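Local coordinates for protein fumarate lyase (Mesorhizobium sp., PDB 3C8T) that belongs to the fumarate lyase superfamily, mostly helical enzymes that assemble as tetramers around a long central helical bundle, its own function not being assigned here, at residues 110-120 / 178-188; 225-236 / 303-313. One frame throughout, in Å; residues are numbered along the deposited sequence.

Contact 1: 110-120 / 178-188; sequences TATVLQIRDGL and LEEISPRVLVV
L120 and L186 contribute the largest shares of the packing between 110-120 and 178-188, and nearly all of it is apolar. L186, the first residue to leave helical geometry and the centre of an inverse gamma turn, sends CD2 onto the flank of helix 104-140. There CD2 lies 3.6 Å from V113 O and 3.8 Å from R117 CB, with V113 CG1 and I116 CG2 close by. The leucine crosses the R117 side chain at about a right angle; a branched tip lets one methyl lie against the helix backbone while the other, CD1, meets R117 CG. L120 CD1 touches both V185 CG1, at 4.1 Å, and S182 OG, at 3.7 Å. I116 CD1 meets the other branch of V185, CG2. A beta-branched valine can thus serve two neighbours one helical turn apart.

Contacts of methyl groups with backbone form a second class. V113 keeps CG1 anti to its backbone N (chi1 161°), and both methyls rest near V187 O, CG1 at 3.5 Å.

No hydrogen bond crosses between the segments; the polar ends find partners in other parts of the chain: T110 OG1 bonds to the D106 carbonyl, and R117 NH2 to L215 O at the C-terminal end of helix 204-215.

The short axes run antiparallel, 10.9 Å apart at 164°, as befits neighbouring helices of the long fumarate lyase bundle.

Contact 2: 225-236 / 303-313; sequences HSARDAVAETVQ and MLDAMIHDFER
M303 ties helix 284-306 to helix 229-255, and every carbon along it meets something. Its CB sits 4.0 Å from A232 CB, where a small alanine lets the two chains come close. CG turns to V235, 3.8 Å from CG2. The chain then folds back at chi2 (-55°) and chi3 (-54°), which carries CE to V231 CG1 at 3.6 Å and equally near A232 N; an unbranched, pliant methionine can bend to follow the surface of the facing helix. M307, four residues on, sets CG against A232 CB and CE against D229 CB.

The two helices belong to the central bundle of the fumarate lyase fold; beyond their facing ends loops make the contact polar. Over one face of the H309 ring lie H225 O and S226 CA, the latter a CH-pi contact 3.9 Å from the centroid and 19° off the normal. One water takes the N-H of R228 and donates to S226 O and M307 O. Another joins H225 ND1 to E312 O, 2.8 Å from each. R313, its NE bonded to Q105, lays NH2 over one face of the H225 imidazole, offset toward the rim, while H225 NE2 bonds to D106.

Overall arrangement
Both contacts are buried, 14 Å apart centre to centre, and belong to the same helical bundle: contact 1 joins helices 104-140 and 160-185, contact 2 helices 229-255 and 284-306. They touch directly, through the salt bridge of R184 NE with E233 OE1 and the packing of V185 on T234, so helix 160-185 links the pairs. Contact 1 is almost wholly aliphatic, with no hydrogen bond between its segments. Contact 2 is apolar only where helices meet; its loops bring histidines, arginines and two waters. The second subunit reaches two residues of contact 1 but sixteen of contact 2, where R173 and K163 of that subunit pair with D229 and E312.

Contact 1: 110-120 / 178-188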
loop_
_atom_site.group_PDB
_atom_site.type_symbol
_atom_site.label_atom_id
_atom_site.label_comp_id
_atom_site.label_asym_id
_atom_site.label_seq_id
_atom_site.Cartn_x
_atom_site.Cartn_y
_atom_site.Cartn_z
ATOM N N THR A 110 -26.567 -7.697 -2.278
ATOM C CA THR A 110 -27.224 -8.158 -3.507
ATOM C C THR A 110 -27.368 -7.065 -4.539
ATOM O O THR A 110 -27.072 -7.295 -5.706
ATOM C CB THR A 110 -28.597 -8.805 -3.225
ATOM O OG1 THR A 110 -28.422 -9.967 -2.401
ATOM C CG2 THR A 110 -29.246 -9.225 -4.559
ATOM N N ALA A 111 -27.810 -5.877 -4.138
ATOM C CA ALA A 111 -27.829 -4.721 -5.063
ATOM C C ALA A 111 -26.450 -4.380 -5.614
ATOM O O ALA A 111 -26.322 -4.009 -6.783
ATOM C CB ALA A 111 -28.429 -3.487 -4.387
ATOM N N THR A 112 -25.427 -4.457 -4.748
ATOM C CA THR A 112 -24.020 -4.308 -5.177
ATOM C C THR A 112 -23.658 -5.335 -6.225
ATOM O O THR A 112 -23.045 -4.992 -7.242
ATOM C CB THR A 112 -23.036 -4.348 -3.977
ATOM O OG1 THR A 112 -23.367 -3.276 -3.092
ATOM C CG2 THR A 112 -21.564 -4.211 -4.406
ATOM N N VAL A 113 -24.022 -6.595 -5.993
ATOM C CA VAL A 113 -23.745 -7.640 -6.984
ATOM C C VAL A 113 -24.427 -7.335 -8.339
ATOM O O VAL A 113 -23.840 -7.530 -9.396
ATOM C CB VAL A 113 -24.050 -9.062 -6.414
ATOM C CG1 VAL A 113 -24.214 -10.096 -7.502
ATOM C CG2 VAL A 113 -22.934 -9.503 -5.417
ATOM N N LEU A 114 -25.630 -6.788 -8.311
ATOM C CA LEU A 114 -26.319 -6.432 -9.545
ATOM C C LEU A 114 -25.569 -5.334 -10.325
ATOM O O LEU A 114 -25.485 -5.387 -11.556
ATOM C CB LEU A 114 -27.773 -5.989 -9.258
ATOM C CG LEU A 114 -28.662 -7.112 -8.702
ATOM C CD1 LEU A 114 -29.957 -6.525 -8.137
ATOM C CD2 LEU A 114 -28.936 -8.142 -9.753
ATOM N N GLN A 115 -25.060 -4.331 -9.612
ATOM C CA GLN A 115 -24.222 -3.323 -10.231
ATOM C C GLN A 115 -22.918 -3.938 -10.770
ATOM O O GLN A 115 -22.539 -3.678 -11.911
ATOM C CB GLN A 115 -23.917 -2.265 -9.195
ATOM C CG GLN A 115 -25.127 -1.367 -8.795
ATOM C CD GLN A 115 -24.756 -0.441 -7.641
ATOM O OE1 GLN A 115 -24.132 -0.866 -6.681
ATOM N NE2 GLN A 115 -25.099 0.832 -7.754
ATOM N N ILE A 116 -22.223 -4.736 -9.959
ATOM C CA ILE A 116 -21.020 -5.476 -10.421
ATOM C C ILE A 116 -21.251 -6.270 -11.737
ATOM O O ILE A 116 -20.363 -6.312 -12.598
ATOM C CB ILE A 116 -20.425 -6.388 -9.293
ATOM C CG1 ILE A 116 -19.905 -5.512 -8.104
ATOM C CG2 ILE A 116 -19.271 -7.225 -9.794
ATOM C CD1 ILE A 116 -19.475 -6.314 -6.854
ATOM N N ARG A 117 -22.422 -6.900 -11.889
ATOM C CA ARG A 117 -22.775 -7.524 -13.158
ATOM C C ARG A 117 -22.727 -6.529 -14.329
ATOM O O ARG A 117 -22.117 -6.808 -15.379
ATOM C CB ARG A 117 -24.147 -8.190 -13.089
ATOM C CG ARG A 117 -24.436 -8.953 -14.364
ATOM C CD ARG A 117 -25.387 -10.094 -14.147
ATOM N NE ARG A 117 -26.668 -9.602 -13.668
ATOM C CZ ARG A 117 -27.677 -10.396 -13.338
ATOM N NH1 ARG A 117 -27.539 -11.708 -13.446
ATOM N NH2 ARG A 117 -28.804 -9.874 -12.888
ATOM N N ASP A 118 -23.390 -5.379 -14.165
ATOM C CA ASP A 118 -23.287 -4.311 -15.174
ATOM C C ASP A 118 -21.853 -3.750 -15.287
ATOM O O ASP A 118 -21.384 -3.506 -16.374
ATOM C CB ASP A 118 -24.271 -3.163 -14.884
ATOM C CG ASP A 118 -25.750 -3.614 -14.901
ATOM O OD1 ASP A 118 -26.036 -4.777 -15.300
ATOM O OD2 ASP A 118 -26.627 -2.795 -14.504
ATOM N N GLY A 119 -21.188 -3.511 -14.149
ATOM C CA GLY A 119 -19.786 -3.050 -14.144
ATOM C C GLY A 119 -18.857 -3.982 -14.932
ATOM O O GLY A 119 -18.010 -3.537 -15.690
ATOM N N LEU A 120 -19.013 -5.280 -14.741
ATOM C CA LEU A 120 -18.160 -6.237 -15.406
ATOM C C LEU A 120 -18.463 -6.329 -16.917
ATOM O O LEU A 120 -17.554 -6.617 -17.695
ATOM C CB LEU A 120 -18.252 -7.626 -14.735
ATOM C CG LEU A 120 -17.428 -7.832 -13.455
ATOM C CD1 LEU A 120 -17.745 -9.217 -12.925
ATOM C CD2 LEU A 120 -15.925 -7.702 -13.712
ATOM N N LEU A 178 -11.440 -12.479 -16.444
ATOM C CA LEU A 178 -12.779 -11.902 -16.244
ATOM C C LEU A 178 -13.885 -12.979 -16.221
ATOM O O LEU A 178 -14.772 -12.977 -15.343
ATOM C CB LEU A 178 -13.059 -10.823 -17.312
ATOM C CG LEU A 178 -14.344 -9.966 -17.123
ATOM C CD1 LEU A 178 -14.216 -8.554 -17.725
ATOM C CD2 LEU A 178 -15.592 -10.643 -17.665
ATOM N N GLU A 179 -13.826 -13.887 -17.195
ATOM C CA GLU A 179 -14.769 -14.990 -17.325
ATOM C C GLU A 179 -14.701 -15.982 -16.140
ATOM O O GLU A 179 -15.731 -16.498 -15.701
ATOM C CB GLU A 179 -14.610 -15.699 -18.712
ATOM C CG GLU A 179 -14.801 -14.762 -19.943
ATOM C CD GLU A 179 -16.080 -13.860 -19.895
ATOM O OE1 GLU A 179 -17.164 -14.354 -19.500
ATOM O OE2 GLU A 179 -16.013 -12.641 -20.248
ATOM N N GLU A 180 -13.510 -16.224 -15.602
ATOM C CA GLU A 180 -13.337 -17.085 -14.417
ATOM C C GLU A 180 -13.900 -16.472 -13.113
ATOM O O GLU A 180 -14.509 -17.178 -12.268
ATOM C CB GLU A 180 -11.843 -17.475 -14.261
ATOM C CG GLU A 180 -11.382 -18.472 -15.354
ATOM C CD GLU A 180 -9.866 -18.786 -15.384
ATOM O OE1 GLU A 180 -9.042 -17.999 -14.864
ATOM O OE2 GLU A 180 -9.504 -19.859 -15.943
ATOM N N ILE A 181 -13.686 -15.165 -12.940
ATOM C CA ILE A 181 -14.104 -14.468 -11.710
ATOM C C ILE A 181 -15.638 -14.302 -11.624
ATOM O O ILE A 181 -16.187 -14.394 -10.539
ATOM C CB ILE A 181 -13.430 -13.079 -11.608
ATOM C CG1 ILE A 181 -11.956 -13.234 -11.221
ATOM C CG2 ILE A 181 -14.052 -12.269 -10.557
ATOM C CD1 ILE A 181 -11.052 -12.234 -11.877
ATOM N N SER A 182 -16.295 -14.005 -12.759
ATOM C CA SER A 182 -17.740 -13.724 -12.810
ATOM C C SER A 182 -18.674 -14.722 -12.068
ATOM O O SER A 182 -19.554 -14.272 -11.358
ATOM C CB SER A 182 -18.231 -13.560 -14.255
ATOM O OG SER A 182 -17.726 -12.373 -14.859
ATOM N N PRO A 183 -18.519 -16.059 -12.257
ATOM C CA PRO A 183 -19.448 -16.891 -11.486
ATOM C C PRO A 183 -19.141 -16.878 -9.991
ATOM O O PRO A 183 -19.985 -17.326 -9.220
ATOM C CB PRO A 183 -19.202 -18.337 -12.016
ATOM C CG PRO A 183 -18.368 -18.159 -13.288
ATOM C CD PRO A 183 -17.612 -16.874 -13.088
ATOM N N ARG A 184 -17.949 -16.446 -9.571
ATOM C CA ARG A 184 -17.697 -16.427 -8.126
ATOM C C ARG A 184 -18.369 -15.211 -7.449
ATOM O O ARG A 184 -19.045 -15.354 -6.404
ATOM C CB ARG A 184 -16.209 -16.590 -7.735
ATOM C CG ARG A 184 -15.727 -18.093 -7.756
ATOM C CD ARG A 184 -14.263 -18.214 -7.328
ATOM N NE ARG A 184 -13.361 -17.342 -8.128
ATOM C CZ ARG A 184 -12.616 -17.744 -9.160
ATOM N NH1 ARG A 184 -12.640 -19.012 -9.572
ATOM N NH2 ARG A 184 -11.840 -16.878 -9.799
ATOM N N VAL A 185 -18.217 -14.046 -8.075
ATOM C CA VAL A 185 -18.714 -12.828 -7.491
ATOM C C VAL A 185 -20.217 -12.659 -7.738
ATOM O O VAL A 185 -20.888 -12.032 -6.922
ATOM C CB VAL A 185 -17.883 -11.556 -7.927
ATOM C CG1 VAL A 185 -18.052 -11.264 -9.416
ATOM C CG2 VAL A 185 -18.278 -10.320 -7.091
ATOM N N LEU A 186 -20.756 -13.230 -8.822
ATOM C CA LEU A 186 -22.177 -12.954 -9.148
ATOM C C LEU A 186 -23.149 -13.940 -8.490
ATOM O O LEU A 186 -23.794 -14.760 -9.164
ATOM C CB LEU A 186 -22.411 -12.805 -10.653
ATOM C CG LEU A 186 -21.580 -11.693 -11.332
ATOM C CD1 LEU A 186 -21.749 -11.761 -12.858
ATOM C CD2 LEU A 186 -21.934 -10.282 -10.819
ATOM N N VAL A 187 -23.265 -13.815 -7.174
ATOM C CA VAL A 187 -24.118 -14.670 -6.375
ATOM C C VAL A 187 -24.937 -13.779 -5.491
ATOM O O VAL A 187 -24.521 -12.676 -5.139
ATOM C CB VAL A 187 -23.331 -15.722 -5.487
ATOM C CG1 VAL A 187 -22.679 -16.793 -6.333
ATOM C CG2 VAL A 187 -22.308 -15.070 -4.584
ATOM N N VAL A 188 -26.133 -14.259 -5.153
ATOM C CA VAL A 188 -27.085 -13.541 -4.302
ATOM C C VAL A 188 -26.533 -13.458 -2.889
ATOM O O VAL A 188 -25.773 -14.352 -2.446
ATOM C CB VAL A 188 -28.488 -14.283 -4.344
ATOM C CG1 VAL A 188 -28.580 -15.488 -3.338
ATOM C CG2 VAL A 188 -29.592 -13.322 -4.107
#

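Contact 2: 225-236 / 303-313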
loop_
_atom_site.group_PDB
_atom_site.type_symbol
_atom_site.label_atom_id
_atom_site.label_comp_id
_atom_site.label_asym_id
_atom_site.label_seq_id
_atom_site.Cartn_x
_atom_site.Cartn_y
_atom_site.Cartn_z
ATOM N N HIS A 225 -21.654 -12.502 4.224
ATOM C CA HIS A 225 -21.650 -11.212 4.921
ATOM C C HIS A 225 -20.207 -10.900 5.358
ATOM O O HIS A 225 -19.778 -9.749 5.298
ATOM C CB HIS A 225 -22.555 -11.243 6.155
ATOM C CG HIS A 225 -24.028 -11.269 5.856
ATOM N ND1 HIS A 225 -24.948 -11.845 6.714
ATOM C CD2 HIS A 225 -24.741 -10.788 4.816
ATOM C CE1 HIS A 225 -26.157 -11.724 6.205
ATOM N NE2 HIS A 225 -26.062 -11.074 5.061
ATOM N N SER A 226 -19.474 -11.929 5.786
ATOM C CA SER A 226 -18.110 -11.757 6.304
ATOM C C SER A 226 -17.015 -12.559 5.576
ATOM O O SER A 226 -15.875 -12.583 6.029
ATOM C CB SER A 226 -18.085 -12.072 7.796
ATOM O OG SER A 226 -18.270 -13.454 7.990
ATOM N N ALA A 227 -17.367 -13.174 4.448
ATOM C CA ALA A 227 -16.427 -13.889 3.548
ATOM C C ALA A 227 -16.355 -13.132 2.211
ATOM O O ALA A 227 -17.124 -13.405 1.265
ATOM C CB ALA A 227 -16.894 -15.372 3.329
ATOM N N ARG A 228 -15.421 -12.181 2.129
ATOM C CA ARG A 228 -15.459 -11.121 1.088
ATOM C C ARG A 228 -14.495 -11.363 -0.083
ATOM O O ARG A 228 -14.181 -10.424 -0.827
ATOM C CB ARG A 228 -15.137 -9.742 1.745
ATOM C CG ARG A 228 -15.993 -9.414 3.014
ATOM C CD ARG A 228 -17.508 -9.542 2.747
ATOM N NE ARG A 228 -18.062 -8.448 1.938
ATOM C CZ ARG A 228 -19.344 -8.321 1.606
ATOM N NH1 ARG A 228 -20.237 -9.260 1.975
ATOM N NH2 ARG A 228 -19.740 -7.239 0.915
ATOM N N ASP A 229 -14.012 -12.599 -0.223
ATOM C CA ASP A 229 -12.961 -12.917 -1.176
ATOM C C ASP A 229 -13.370 -12.758 -2.641
ATOM O O ASP A 229 -12.541 -12.424 -3.479
ATOM C CB ASP A 229 -12.398 -14.323 -0.923
ATOM C CG ASP A 229 -13.505 -15.396 -0.844
ATOM O OD1 ASP A 229 -14.278 -15.413 0.139
ATOM O OD2 ASP A 229 -13.607 -16.214 -1.768
ATOM N N ALA A 230 -14.633 -13.026 -2.959
ATOM C CA ALA A 230 -15.049 -12.897 -4.343
ATOM C C ALA A 230 -15.149 -11.444 -4.747
ATOM O O ALA A 230 -14.889 -11.095 -5.915
ATOM C CB ALA A 230 -16.341 -13.618 -4.594
ATOM N N VAL A 231 -15.497 -10.578 -3.789
ATOM C CA VAL A 231 -15.481 -9.138 -4.075
ATOM C C VAL A 231 -14.046 -8.581 -4.134
ATOM O O VAL A 231 -13.714 -7.799 -5.029
ATOM C CB VAL A 231 -16.314 -8.318 -3.042
ATOM C CG1 VAL A 231 -16.268 -6.795 -3.406
ATOM C CG2 VAL A 231 -17.783 -8.876 -2.936
ATOM N N ALA A 232 -13.216 -8.924 -3.153
ATOM C CA ALA A 232 -11.797 -8.574 -3.196
ATOM C C ALA A 232 -11.085 -8.993 -4.496
ATOM O O ALA A 232 -10.339 -8.186 -5.065
ATOM C CB ALA A 232 -11.069 -9.128 -1.969
ATOM N N GLU A 233 -11.360 -10.214 -5.003
ATOM C CA GLU A 233 -10.678 -10.692 -6.204
ATOM C C GLU A 233 -11.090 -9.897 -7.413
ATOM O O GLU A 233 -10.293 -9.711 -8.335
ATOM C CB GLU A 233 -10.839 -12.198 -6.457
ATOM C CG GLU A 233 -12.131 -12.587 -7.062
ATOM C CD GLU A 233 -12.195 -14.089 -7.338
ATOM O OE1 GLU A 233 -13.226 -14.739 -6.963
ATOM O OE2 GLU A 233 -11.206 -14.602 -7.924
ATOM N N THR A 234 -12.304 -9.360 -7.388
ATOM C CA THR A 234 -12.768 -8.538 -8.503
ATOM C C THR A 234 -11.979 -7.246 -8.602
ATOM O O THR A 234 -11.567 -6.837 -9.688
ATOM C CB THR A 234 -14.270 -8.244 -8.383
ATOM O OG1 THR A 234 -14.944 -9.488 -8.368
ATOM C CG2 THR A 234 -14.779 -7.428 -9.580
ATOM N N VAL A 235 -11.758 -6.592 -7.469
ATOM C CA VAL A 235 -10.972 -5.343 -7.504
ATOM C C VAL A 235 -9.468 -5.607 -7.752
ATOM O O VAL A 235 -8.785 -4.804 -8.393
ATOM C CB VAL A 235 -11.185 -4.571 -6.220
ATOM C CG1 VAL A 235 -10.387 -3.246 -6.213
ATOM C CG2 VAL A 235 -12.711 -4.336 -6.027
ATOM N N GLN A 236 -8.954 -6.708 -7.217
ATOM C CA GLN A 236 -7.603 -7.150 -7.514
ATOM C C GLN A 236 -7.422 -7.305 -9.012
ATOM O O GLN A 236 -6.401 -6.879 -9.535
ATOM C CB GLN A 236 -7.250 -8.456 -6.811
ATOM C CG GLN A 236 -7.011 -8.363 -5.306
ATOM C CD GLN A 236 -6.194 -9.574 -4.789
ATOM O OE1 GLN A 236 -5.113 -9.404 -4.211
ATOM N NE2 GLN A 236 -6.689 -10.795 -5.039
ATOM N N MET A 303 -9.316 -3.529 -0.349
ATOM C CA MET A 303 -10.128 -4.757 -0.356
ATOM C C MET A 303 -9.459 -5.900 0.425
ATOM O O MET A 303 -10.124 -6.646 1.113
ATOM C CB MET A 303 -10.546 -5.194 -1.796
ATOM C CG MET A 303 -11.703 -4.341 -2.380
ATOM S SD MET A 303 -13.241 -4.249 -1.370
ATOM C CE MET A 303 -13.599 -5.967 -1.133
ATOM N N LEU A 304 -8.144 -6.010 0.333
ATOM C CA LEU A 304 -7.421 -6.984 1.156
ATOM C C LEU A 304 -7.564 -6.689 2.650
ATOM O O LEU A 304 -7.670 -7.606 3.444
ATOM C CB LEU A 304 -5.939 -7.071 0.713
ATOM C CG LEU A 304 -5.758 -7.661 -0.716
ATOM C CD1 LEU A 304 -4.353 -7.508 -1.220
ATOM C CD2 LEU A 304 -6.175 -9.114 -0.776
ATOM N N ASP A 305 -7.601 -5.410 3.022
ATOM C CA ASP A 305 -7.912 -5.013 4.390
ATOM C C ASP A 305 -9.372 -5.335 4.780
ATOM O O ASP A 305 -9.634 -5.824 5.867
ATOM C CB ASP A 305 -7.616 -3.519 4.628
ATOM C CG ASP A 305 -6.111 -3.165 4.506
ATOM O OD1 ASP A 305 -5.251 -3.953 4.960
ATOM O OD2 ASP A 305 -5.773 -2.068 3.967
ATOM N N ALA A 306 -10.313 -5.067 3.881
ATOM C CA ALA A 306 -11.735 -5.294 4.118
ATOM C C ALA A 306 -12.090 -6.773 4.344
ATOM O O ALA A 306 -13.140 -7.091 4.938
ATOM C CB ALA A 306 -12.572 -4.723 2.933
ATOM N N MET A 307 -11.238 -7.659 3.851
ATOM C CA MET A 307 -11.391 -9.109 4.040
ATOM C C MET A 307 -11.270 -9.530 5.485
ATOM O O MET A 307 -11.829 -10.565 5.863
ATOM C CB MET A 307 -10.318 -9.878 3.252
ATOM C CG MET A 307 -10.548 -9.910 1.760
ATOM S SD MET A 307 -9.347 -10.975 0.963
ATOM C CE MET A 307 -10.118 -12.529 1.421
ATOM N N ILE A 308 -10.533 -8.769 6.290
ATOM C CA ILE A 308 -10.404 -9.096 7.728
ATOM C C ILE A 308 -11.675 -8.586 8.375
ATOM O O ILE A 308 -11.706 -7.494 8.943
ATOM C CB ILE A 308 -9.188 -8.436 8.441
ATOM C CG1 ILE A 308 -7.941 -8.353 7.553
ATOM C CG2 ILE A 308 -8.876 -9.132 9.734
ATOM C CD1 ILE A 308 -7.397 -9.632 7.050
ATOM N N HIS A 309 -12.724 -9.383 8.246
ATOM C CA HIS A 309 -14.066 -8.932 8.518
ATOM C C HIS A 309 -14.623 -9.833 9.652
ATOM O O HIS A 309 -15.104 -10.975 9.439
ATOM C CB HIS A 309 -14.852 -9.082 7.229
ATOM C CG HIS A 309 -16.249 -8.549 7.294
ATOM N ND1 HIS A 309 -16.772 -7.735 6.314
ATOM C CD2 HIS A 309 -17.245 -8.746 8.195
ATOM C CE1 HIS A 309 -18.022 -7.433 6.613
ATOM N NE2 HIS A 309 -18.340 -8.043 7.745
ATOM N N ASP A 310 -14.530 -9.311 10.863
ATOM C CA ASP A 310 -14.713 -10.125 12.041
ATOM C C ASP A 310 -16.189 -10.539 12.248
ATOM O O ASP A 310 -17.123 -9.795 11.909
ATOM C CB ASP A 310 -14.095 -9.445 13.242
ATOM C CG ASP A 310 -14.489 -7.985 13.346
ATOM O OD1 ASP A 310 -13.943 -7.144 12.562
ATOM O OD2 ASP A 310 -15.332 -7.673 14.223
ATOM N N PHE A 311 -16.356 -11.787 12.692
ATOM C CA PHE A 311 -17.653 -12.383 13.023
ATOM C C PHE A 311 -18.665 -12.306 11.889
ATOM O O PHE A 311 -18.311 -12.610 10.746
ATOM C CB PHE A 311 -18.172 -11.868 14.371
ATOM C CG PHE A 311 -17.237 -12.189 15.502
ATOM C CD1 PHE A 311 -17.096 -13.513 15.943
ATOM C CD2 PHE A 311 -16.448 -11.201 16.074
ATOM C CE1 PHE A 311 -16.198 -13.835 16.948
ATOM C CE2 PHE A 311 -15.543 -11.506 17.111
ATOM C CZ PHE A 311 -15.408 -12.845 17.535
ATOM N N GLU A 312 -19.900 -11.913 12.198
ATOM C CA GLU A 312 -20.994 -12.128 11.280
ATOM C C GLU A 312 -21.303 -10.831 10.514
ATOM O O GLU A 312 -22.052 -10.837 9.530
ATOM C CB GLU A 312 -22.211 -12.731 12.002
ATOM C CG GLU A 312 -22.054 -14.234 12.389
ATOM C CD GLU A 312 -20.810 -14.531 13.268
ATOM O OE1 GLU A 312 -20.812 -14.208 14.496
ATOM O OE2 GLU A 312 -19.820 -15.069 12.724
ATOM N N ARG A 313 -20.643 -9.752 10.917
ATOM C CA ARG A 313 -20.720 -8.425 10.244
ATOM C C ARG A 313 -19.814 -7.524 11.046
ATOM O O ARG A 313 -19.888 -7.486 12.295
ATOM C CB ARG A 313 -22.141 -7.828 10.275
ATOM C CG ARG A 313 -22.390 -6.580 9.344
ATOM C CD ARG A 313 -23.925 -6.356 9.103
ATOM N NE ARG A 313 -24.508 -7.577 8.534
ATOM C CZ ARG A 313 -25.411 -8.352 9.140
ATOM N NH1 ARG A 313 -25.937 -8.002 10.316
ATOM N NH2 ARG A 313 -25.828 -9.472 8.537
HETATM O O HOH W 1 -23.621 -13.050 8.868
HETATM O O HOH W 2 -13.346 -12.306 4.274
#